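Local coordinates for beta-1,3-1,4-glucanase (Caldicellulosiruptor sp. F32, PDB 5H4R), which probably hydrolyses mixed-linkage beta-1,3-1,4-glucans such as lichenan, as a lichenase of glycoside hydrolase family 5, at residues K310-D313 with K314-K318. The protein carries 1 engineered substitution. Sequence-based numbering, arbitrary orientation.
Sequences KLYD and KFVSK
Leu311 and Phe315, one helical turn apart, carry the tightly packed flank: the methyl CD2 of Leu311 lies in the plane of the phenyl ring, 4.0 Å from Phe315 CD2 at its edge. On one face of that ring, over its centre, rests CG of Lys314, an aliphatic stem whose polar end reaches away to the backbone carbonyl of Val249. Branched and aromatic apolar groups suit this flank, because it is pressed against helix 247-250 and the barrel strand 267-272, while Phe315 and Val316 also meet Val322 of strand 322-327.

Tyr312 is also buried, covered by the loop residues Arg33 and Ile35. With CG anti to the backbone N (chi1 175°), its ring runs forward along the helix, where CD1 meets Val316 CB at 3.9 Å and Ser317 CB lies over one face, 3.9 Å from the ring centroid in a CH-pi contact. Its hydroxyl is tied down by the carbonyl of Lys34.

The backbone widens here. Leu311 O takes the regular bond from Phe315 N (3.0 Å) and a weak one from Val316 N (3.3 Å), and Tyr312 O then accepts Ser317 N at 2.8 Å in the carbonyl plane, five residues on. A small serine fits this end: its OG, at chi1 71°, folds back to 2.9 Å from both Tyr312 O and Asp313 O.

The side toward solvent is looser. Lys310 and Asp313 form just a long salt bridge, NZ to OD2 3.6 Å, and Lys318 is exposed, as suits charged residues near solvent. A wider pi-type turn with i to i+5 bonding thus lies in the last part of helix 298-316, an outer helix of the TIM barrel; the helix belongs to the beta-alpha-beta crossover between strands 267-272 and 322-327.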
loop_
_atom_site.group_PDB
_atom_site.type_symbol
_atom_site.label_atom_id
_atom_site.label_comp_id
_atom_site.label_asym_id
_atom_site.label_seq_id
_atom_site.Cartn_x
_atom_site.Cartn_y
_atom_site.Cartn_z
ATOM N N LYS A 310 -3.492 10.084 15.540
ATOM C CA LYS A 310 -2.270 9.627 16.184
ATOM C C LYS A 310 -1.082 9.712 15.229
ATOM O O LYS A 310 0.038 10.044 15.651
ATOM C CB LYS A 310 -2.438 8.195 16.700
ATOM C CG LYS A 310 -3.532 8.012 17.756
ATOM C CD LYS A 310 -3.238 8.722 19.028
ATOM C CE LYS A 310 -3.971 10.064 19.167
ATOM N NZ LYS A 310 -3.755 10.677 20.537
ATOM N N LEU A 311 -1.309 9.406 13.945
ATOM C CA LEU A 311 -0.258 9.517 12.933
ATOM C C LEU A 311 0.134 10.971 12.695
ATOM O O LEU A 311 1.322 11.278 12.504
ATOM C CB LEU A 311 -0.713 8.867 11.630
ATOM C CG LEU A 311 -0.842 7.347 11.624
ATOM C CD1 LEU A 311 -1.404 6.878 10.307
ATOM C CD2 LEU A 311 0.487 6.645 11.901
ATOM N N TYR A 312 -0.840 11.882 12.685
ATOM C CA TYR A 312 -0.511 13.299 12.601
ATOM C C TYR A 312 0.330 13.735 13.804
ATOM O O TYR A 312 1.336 14.441 13.649
ATOM C CB TYR A 312 -1.790 14.127 12.488
ATOM C CG TYR A 312 -1.534 15.600 12.526
ATOM C CD1 TYR A 312 -1.176 16.285 11.380
ATOM C CD2 TYR A 312 -1.604 16.307 13.722
ATOM C CE1 TYR A 312 -0.919 17.639 11.412
ATOM C CE2 TYR A 312 -1.338 17.668 13.773
ATOM C CZ TYR A 312 -0.995 18.332 12.609
ATOM O OH TYR A 312 -0.748 19.698 12.664
ATOM N N ASP A 313 -0.028 13.276 15.012
ATOM C CA ASP A 313 0.698 13.687 16.208
ATOM C C ASP A 313 2.142 13.209 16.171
ATOM O O ASP A 313 3.072 13.961 16.496
ATOM C CB ASP A 313 0.028 13.141 17.471
ATOM C CG ASP A 313 -1.316 13.767 17.764
ATOM O OD1 ASP A 313 -1.673 14.785 17.137
ATOM O OD2 ASP A 313 -2.013 13.229 18.660
ATOM N N LYS A 314 2.357 11.939 15.814
ATOM C CA LYS A 314 3.694 11.364 15.937
ATOM C C LYS A 314 4.591 11.752 14.769
ATOM O O LYS A 314 5.800 11.968 14.958
ATOM C CB LYS A 314 3.613 9.837 16.027
ATOM C CG LYS A 314 4.970 9.212 16.287
ATOM C CD LYS A 314 4.906 7.721 16.658
ATOM C CE LYS A 314 6.298 7.193 16.929
ATOM N NZ LYS A 314 6.312 5.750 17.304
ATOM N N PHE A 315 4.027 11.834 13.563
ATOM C CA PHE A 315 4.833 11.969 12.353
ATOM C C PHE A 315 4.564 13.273 11.611
ATOM O O PHE A 315 5.467 14.099 11.521
ATOM C CB PHE A 315 4.599 10.777 11.434
ATOM C CG PHE A 315 4.978 9.456 12.043
ATOM C CD1 PHE A 315 6.281 9.200 12.414
ATOM C CD2 PHE A 315 4.031 8.469 12.225
ATOM C CE1 PHE A 315 6.654 7.962 12.961
ATOM C CE2 PHE A 315 4.401 7.247 12.788
ATOM C CZ PHE A 315 5.706 7.011 13.154
ATOM N N VAL A 316 3.375 13.469 11.037
ATOM C CA VAL A 316 3.190 14.591 10.110
ATOM C C VAL A 316 3.495 15.916 10.798
ATOM O O VAL A 316 4.145 16.802 10.221
ATOM C CB VAL A 316 1.771 14.592 9.533
ATOM C CG1 VAL A 316 1.586 15.798 8.631
ATOM C CG2 VAL A 316 1.491 13.294 8.785
ATOM N N SER A 317 2.973 16.102 12.014
ATOM C CA SER A 317 3.156 17.361 12.730
ATOM C C SER A 317 4.621 17.646 13.007
ATOM O O SER A 317 4.991 18.804 13.247
ATOM C CB SER A 317 2.374 17.335 14.056
ATOM O OG SER A 317 2.982 16.454 14.991
ATOM N N LYS A 318 5.459 16.610 12.990
ATOM C CA LYS A 318 6.895 16.716 13.181
ATOM C C LYS A 318 7.634 16.770 11.849
ATOM O O LYS A 318 8.875 16.781 11.838
ATOM C CB LYS A 318 7.410 15.541 14.013
ATOM C CG LYS A 318 6.659 15.318 15.321
ATOM C CD LYS A 318 6.552 16.592 16.130
ATOM C CE LYS A 318 6.005 16.315 17.519
ATOM N NZ LYS A 318 5.877 17.569 18.320
#